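Local coordinates for methanol--corrinoid protein co-methyltransferase (Methanosarcina barkeri, PDB 2I2X), which transfers the methyl group of methanol to the cob(I)amide cofactor carried by its corrinoid partner protein, MtaC, at the start of methanol-dependent methanogenesis, at residues A[43-48]-A[103-108]; A[62-67]-A[315-320]. One frame throughout, in Å; residues are numbered along the deposited sequence.

Interaction 1 (A[43-48]-A[103-108])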
loop_
_atom_site.group_PDB
_atom_site.type_symbol
_atom_site.label_atom_id
_atom_site.label_comp_id
_atom_site.label_asym_id
_atom_site.label_seq_id
_atom_site.Cartn_x
_atom_site.Cartn_y
_atom_site.Cartn_z
ATOM N N ILE A 43 -4.409 5.888 11.015
ATOM C CA ILE A 43 -3.223 5.742 10.177
ATOM C C ILE A 43 -1.929 5.763 11.013
ATOM O O ILE A 43 -1.773 6.585 11.929
ATOM C CB ILE A 43 -3.198 6.797 9.018
ATOM C CG1 ILE A 43 -2.007 6.577 8.076
ATOM C CG2 ILE A 43 -3.238 8.229 9.592
ATOM C CD1 ILE A 43 -2.122 5.369 7.114
ATOM N N ASN A 44 -1.027 4.841 10.672
ATOM C CA ASN A 44 0.274 4.690 11.319
ATOM C C ASN A 44 1.374 4.927 10.307
ATOM O O ASN A 44 1.098 4.947 9.104
ATOM C CB ASN A 44 0.400 3.314 11.944
ATOM C CG ASN A 44 -0.155 3.284 13.351
ATOM O OD1 ASN A 44 0.537 3.649 14.304
ATOM N ND2 ASN A 44 -1.418 2.897 13.487
ATOM N N TYR A 45 2.598 5.133 10.794
ATOM C CA TYR A 45 3.712 5.641 9.973
ATOM C C TYR A 45 5.005 5.618 10.782
ATOM O O TYR A 45 4.960 5.704 11.995
ATOM C CB TYR A 45 3.451 7.087 9.520
ATOM C CG TYR A 45 2.753 7.926 10.584
ATOM C CD1 TYR A 45 3.468 8.572 11.575
ATOM C CD2 TYR A 45 1.371 8.060 10.585
ATOM C CE1 TYR A 45 2.805 9.328 12.546
ATOM C CE2 TYR A 45 0.720 8.796 11.532
ATOM C CZ TYR A 45 1.430 9.431 12.508
ATOM O OH TYR A 45 0.747 10.165 13.443
ATOM N N ALA A 46 6.138 5.483 10.092
ATOM C CA ALA A 46 7.479 5.582 10.673
ATOM C C ALA A 46 8.260 6.572 9.786
ATOM O O ALA A 46 8.248 6.449 8.553
ATOM C CB ALA A 46 8.178 4.220 10.685
ATOM N N PRO A 47 8.928 7.558 10.403
ATOM C CA PRO A 47 9.778 8.443 9.634
ATOM C C PRO A 47 10.944 7.688 8.999
ATOM O O PRO A 47 11.223 6.547 9.363
ATOM C CB PRO A 47 10.260 9.468 10.662
ATOM C CG PRO A 47 10.059 8.854 11.991
ATOM C CD PRO A 47 8.914 7.884 11.849
ATOM N N ARG A 48 11.590 8.296 8.008
ATOM C CA ARG A 48 12.754 7.680 7.394
ATOM C C ARG A 48 13.945 7.788 8.362
ATOM O O ARG A 48 13.928 8.659 9.218
ATOM C CB ARG A 48 13.049 8.356 6.055
ATOM C CG ARG A 48 12.059 8.034 4.961
ATOM C CD ARG A 48 12.093 9.083 3.885
ATOM N NE ARG A 48 11.479 10.353 4.284
ATOM C CZ ARG A 48 11.134 11.320 3.421
ATOM N NH1 ARG A 48 11.320 11.150 2.113
ATOM N NH2 ARG A 48 10.572 12.447 3.855
ATOM N N HIS A 103 2.812 18.363 19.621
ATOM C CA HIS A 103 2.316 19.722 19.488
ATOM C C HIS A 103 2.260 20.146 18.021
ATOM O O HIS A 103 1.304 20.776 17.578
ATOM C CB HIS A 103 3.143 20.702 20.339
ATOM C CG HIS A 103 2.521 22.056 20.447
ATOM N ND1 HIS A 103 2.781 23.066 19.541
ATOM C CD2 HIS A 103 1.617 22.556 21.327
ATOM C CE1 HIS A 103 2.077 24.136 19.875
ATOM N NE2 HIS A 103 1.358 23.850 20.949
ATOM N N ALA A 104 3.286 19.786 17.272
ATOM C CA ALA A 104 3.344 20.159 15.887
ATOM C C ALA A 104 2.232 19.475 15.100
ATOM O O ALA A 104 1.627 20.111 14.228
ATOM C CB ALA A 104 4.698 19.831 15.313
ATOM N N GLN A 105 1.961 18.197 15.409
ATOM C CA GLN A 105 0.866 17.428 14.766
ATOM C C GLN A 105 -0.514 18.021 15.070
ATOM O O GLN A 105 -1.294 18.282 14.146
ATOM C CB GLN A 105 0.904 15.959 15.175
ATOM C CG GLN A 105 2.131 15.198 14.712
ATOM C CD GLN A 105 1.956 13.687 14.813
ATOM O OE1 GLN A 105 1.521 13.035 13.853
ATOM N NE2 GLN A 105 2.317 13.118 15.953
ATOM N N LYS A 106 -0.806 18.264 16.354
ATOM C CA LYS A 106 -2.116 18.807 16.759
ATOM C C LYS A 106 -2.421 20.174 16.146
ATOM O O LYS A 106 -3.591 20.475 15.827
ATOM C CB LYS A 106 -2.270 18.886 18.289
ATOM C CG LYS A 106 -3.732 19.010 18.743
ATOM C CD LYS A 106 -4.526 17.814 18.142
ATOM C CE LYS A 106 -5.818 17.574 18.820
ATOM N NZ LYS A 106 -5.635 16.971 20.192
ATOM N N THR A 107 -1.379 20.996 15.997
ATOM C CA THR A 107 -1.513 22.329 15.420
ATOM C C THR A 107 -2.101 22.213 14.002
ATOM O O THR A 107 -3.066 22.893 13.669
ATOM C CB THR A 107 -0.151 23.105 15.408
ATOM O OG1 THR A 107 0.348 23.279 16.751
ATOM C CG2 THR A 107 -0.294 24.468 14.717
ATOM N N ILE A 108 -1.526 21.335 13.185
ATOM C CA ILE A 108 -2.022 21.123 11.828
ATOM C C ILE A 108 -3.450 20.546 11.847
ATOM O O ILE A 108 -4.327 21.010 11.093
ATOM C CB ILE A 108 -1.068 20.220 11.035
ATOM C CG1 ILE A 108 0.230 20.985 10.735
ATOM C CG2 ILE A 108 -1.745 19.646 9.796
ATOM C CD1 ILE A 108 1.431 20.091 10.509
#

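Interaction 2 (A[62-67]-A[315-320]). With ZN (zinc ion), chain R.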
loop_
_atom_site.group_PDB
_atom_site.type_symbol
_atom_site.label_atom_id
_atom_site.label_comp_id
_atom_site.label_asym_id
_atom_site.label_seq_id
_atom_site.Cartn_x
_atom_site.Cartn_y
_atom_site.Cartn_z
ATOM N N TYR A 62 7.198 14.539 10.678
ATOM C CA TYR A 62 5.867 14.338 11.223
ATOM C C TYR A 62 4.888 15.412 10.766
ATOM O O TYR A 62 3.697 15.134 10.582
ATOM C CB TYR A 62 5.878 14.221 12.756
ATOM C CG TYR A 62 6.373 12.890 13.271
ATOM C CD1 TYR A 62 5.661 11.713 13.030
ATOM C CD2 TYR A 62 7.527 12.812 14.036
ATOM C CE1 TYR A 62 6.105 10.471 13.523
ATOM C CE2 TYR A 62 7.998 11.588 14.536
ATOM C CZ TYR A 62 7.279 10.414 14.275
ATOM O OH TYR A 62 7.745 9.216 14.761
ATOM N N GLU A 63 5.378 16.634 10.580
ATOM C CA GLU A 63 4.546 17.672 9.983
ATOM C C GLU A 63 4.154 17.304 8.569
ATOM O O GLU A 63 3.020 17.535 8.152
ATOM C CB GLU A 63 5.236 19.027 10.013
ATOM C CG GLU A 63 5.129 19.652 11.378
ATOM C CD GLU A 63 5.745 21.027 11.483
ATOM O OE1 GLU A 63 6.812 21.275 10.897
ATOM O OE2 GLU A 63 5.161 21.866 12.189
ATOM N N ARG A 64 5.077 16.717 7.829
ATOM C CA ARG A 64 4.770 16.361 6.456
ATOM C C ARG A 64 3.731 15.242 6.444
ATOM O O ARG A 64 2.795 15.280 5.641
ATOM C CB ARG A 64 6.036 15.950 5.695
ATOM C CG ARG A 64 6.896 17.122 5.267
ATOM C CD ARG A 64 8.282 16.669 4.825
ATOM N NE ARG A 64 8.971 17.808 4.239
ATOM C CZ ARG A 64 10.223 17.828 3.796
ATOM N NH1 ARG A 64 10.989 16.743 3.871
ATOM N NH2 ARG A 64 10.695 18.961 3.261
ATOM N N ILE A 65 3.897 14.281 7.362
ATOM C CA ILE A 65 3.012 13.126 7.476
ATOM C C ILE A 65 1.598 13.637 7.773
ATOM O O ILE A 65 0.632 13.255 7.098
ATOM C CB ILE A 65 3.509 12.121 8.569
ATOM C CG1 ILE A 65 4.769 11.367 8.103
ATOM C CG2 ILE A 65 2.439 11.124 8.912
ATOM C CD1 ILE A 65 5.595 10.736 9.255
ATOM N N THR A 66 1.509 14.552 8.742
ATOM C CA THR A 66 0.247 15.025 9.250
ATOM C C THR A 66 -0.470 15.817 8.169
ATOM O O THR A 66 -1.658 15.597 7.905
ATOM C CB THR A 66 0.420 15.881 10.523
ATOM O OG1 THR A 66 1.227 15.173 11.468
ATOM C CG2 THR A 66 -0.917 16.183 11.160
ATOM N N THR A 67 0.250 16.726 7.535
ATOM C CA THR A 67 -0.326 17.473 6.452
ATOM C C THR A 67 -0.795 16.526 5.366
ATOM O O THR A 67 -1.898 16.661 4.905
ATOM C CB THR A 67 0.657 18.536 5.917
ATOM O OG1 THR A 67 0.896 19.494 6.962
ATOM C CG2 THR A 67 0.105 19.238 4.682
ATOM N N VAL A 315 3.877 1.898 8.196
ATOM C CA VAL A 315 4.515 1.959 6.902
ATOM C C VAL A 315 5.540 3.088 6.974
ATOM O O VAL A 315 5.317 4.097 7.671
ATOM C CB VAL A 315 3.471 2.256 5.795
ATOM C CG1 VAL A 315 2.837 3.679 5.983
ATOM C CG2 VAL A 315 4.062 2.049 4.368
ATOM N N GLU A 316 6.656 2.929 6.263
ATOM C CA GLU A 316 7.626 4.017 6.145
ATOM C C GLU A 316 7.045 5.181 5.363
ATOM O O GLU A 316 6.380 4.983 4.364
ATOM C CB GLU A 316 8.914 3.566 5.462
ATOM C CG GLU A 316 9.937 4.693 5.430
ATOM C CD GLU A 316 11.170 4.323 4.701
ATOM O OE1 GLU A 316 12.210 4.167 5.387
ATOM O OE2 GLU A 316 11.090 4.160 3.445
ATOM N N TYR A 317 7.302 6.393 5.820
ATOM C CA TYR A 317 6.889 7.548 5.068
ATOM C C TYR A 317 7.776 7.724 3.820
ATOM O O TYR A 317 8.952 8.105 3.944
ATOM C CB TYR A 317 6.937 8.795 5.946
ATOM C CG TYR A 317 6.489 10.044 5.246
ATOM C CD1 TYR A 317 5.193 10.147 4.722
ATOM C CD2 TYR A 317 7.350 11.141 5.118
ATOM C CE1 TYR A 317 4.756 11.314 4.070
ATOM C CE2 TYR A 317 6.919 12.340 4.475
ATOM C CZ TYR A 317 5.617 12.405 3.956
ATOM O OH TYR A 317 5.191 13.544 3.318
ATOM N N HIS A 318 7.236 7.424 2.640
ATOM C CA HIS A 318 7.950 7.669 1.389
ATOM C C HIS A 318 7.004 7.805 0.193
ATOM O O HIS A 318 5.782 7.651 0.345
ATOM C CB HIS A 318 9.081 6.636 1.152
ATOM C CG HIS A 318 8.617 5.230 0.887
ATOM N ND1 HIS A 318 8.987 4.166 1.687
ATOM C CD2 HIS A 318 7.848 4.706 -0.105
ATOM C CE1 HIS A 318 8.460 3.052 1.207
ATOM N NE2 HIS A 318 7.755 3.353 0.127
ATOM N N GLY A 319 7.558 8.110 -0.983
ATOM C CA GLY A 319 6.764 8.343 -2.202
ATOM C C GLY A 319 6.284 7.058 -2.870
ATOM O O GLY A 319 7.037 6.084 -2.925
ATOM N N GLU A 320 5.030 7.039 -3.339
ATOM C CA GLU A 320 4.478 5.961 -4.184
ATOM C C GLU A 320 3.891 6.644 -5.436
ATOM O O GLU A 320 3.729 7.871 -5.413
ATOM C CB GLU A 320 3.317 5.242 -3.465
ATOM C CG GLU A 320 3.639 4.452 -2.189
ATOM C CD GLU A 320 4.685 3.363 -2.370
ATOM O OE1 GLU A 320 4.900 2.903 -3.513
ATOM O OE2 GLU A 320 5.326 2.985 -1.362
HETATM ZN ZN ZN R . 6.699 1.996 -0.873
#

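Interaction 1 (A[43-48]-A[103-108])
Tyr45 and Gln105 reach toward each other from opposite directions and meet through their polar ends, the only two residues that touch across this contact. In the TIM barrel, 43-48 leads from strand 40-43 toward helix 55-76, while 103-108 belongs to helix 95-116 on the outer layer, so two long side chains bridge a gap of 13.0 Å between Tyr45 CA and Gln105 CA.

The polar contact places Gln105 OE1 3.0 Å from Tyr45 OH, with the ring and amide planes 80° apart. Thr85, on strand 80-86, ties the pair together: its OG1 is hydrogen-bonded to both Tyr45 OH and Gln105 NE2, so these buried groups have a shared partner. Glutamine suits this place because it can offer both a carbonyl and an amide nitrogen without burying a charge.

The apolar contacts belong mainly to the tyrosine. With CG set between the backbone N and the carbonyl carbon (chi1 37°), its ring is carried into the layer between strand 80-86 and helices 55-76 and 325-345, where it packs against Leu83, Tyr62, Ile65 and Val326. A phenylalanine here would keep the ring but would probably leave Thr85 OG1 without its phenolic partner and take away the hydroxyl beside Gln105 OE1.

On the exposed side of the helix, Thr107 OG1 donates to His103 O at 2.8 Å, while Thr107 N reaches that oxygen from the opposite face of its plane.

Interaction 2 (A[62-67]-A[315-320])
Ile65 lays its CG1 methylene over one face of the Tyr317 ring, offset toward the rim and 3.6 Å from Tyr317 CG, in a CH-pi contact between side chains that run alongside one another in opposite senses. With its CG opposite the backbone N (chi1 -179°), Tyr317 extends its ring toward the helix, and the ring's rotation (chi2 60°) turns that face to Ile65. A branched aliphatic residue suits the buried helix surface, and a tyrosine combines a flat apolar face for the isoleucine with a hydroxyl that can be satisfied at the helix: Tyr317 OH lies 3.5 Å from Arg64 CB and hydrogen-bonds to Asp68, one turn further along.

This places helix 55-76 of the TIM barrel against the loop that runs from strand 309-311 to helix 325-345, whose Val326 packs on both Ile65 and Tyr317.

Away from this tight patch the two segments diverge. Arg64 gives only the base of its side chain to the contact; the extended remainder leads away to a salt bridge between its NE and the terminal carboxylate of His258 of another chain. Beyond Tyr317, the loop turns to the dimer interface, where a zinc ion is held by His318 NE2 at 2.0 Å and Glu320 OE2 at 1.8 Å, together with His318 and Glu320 of the second subunit. Exposed Gly319 separates the two ligands. Glu316 OE2 accepts from His318 ND1 at 2.7 Å through its anti lone pair, a second-shell bond that, with the zinc bond at NE2, probably helps to hold the imidazole's rotation.

The two contacts lie on the same side of the barrel, their centres about 8 Å apart, and their segments alternate along the chain: 43-48, 62-67, 103-108, 315-320. Backbone pairing joins them directly, since Ala46 N and O lie 2.9 Å from Val315 O and Tyr317 N respectively, probably as hydrogen bonds, so the loops following neighbouring strands 40-43 and 309-311 run together. Helix 55-76 is the shared middle layer: interaction 2 uses Arg64 and Ile65, while Thr66 makes a weak hydrogen bond to Gln105 of interaction 1. Together they connect helix 95-116, through helix 55-76, to the interfacial zinc, which is distinct from the zinc held by Glu164, Cys220 and Cys269.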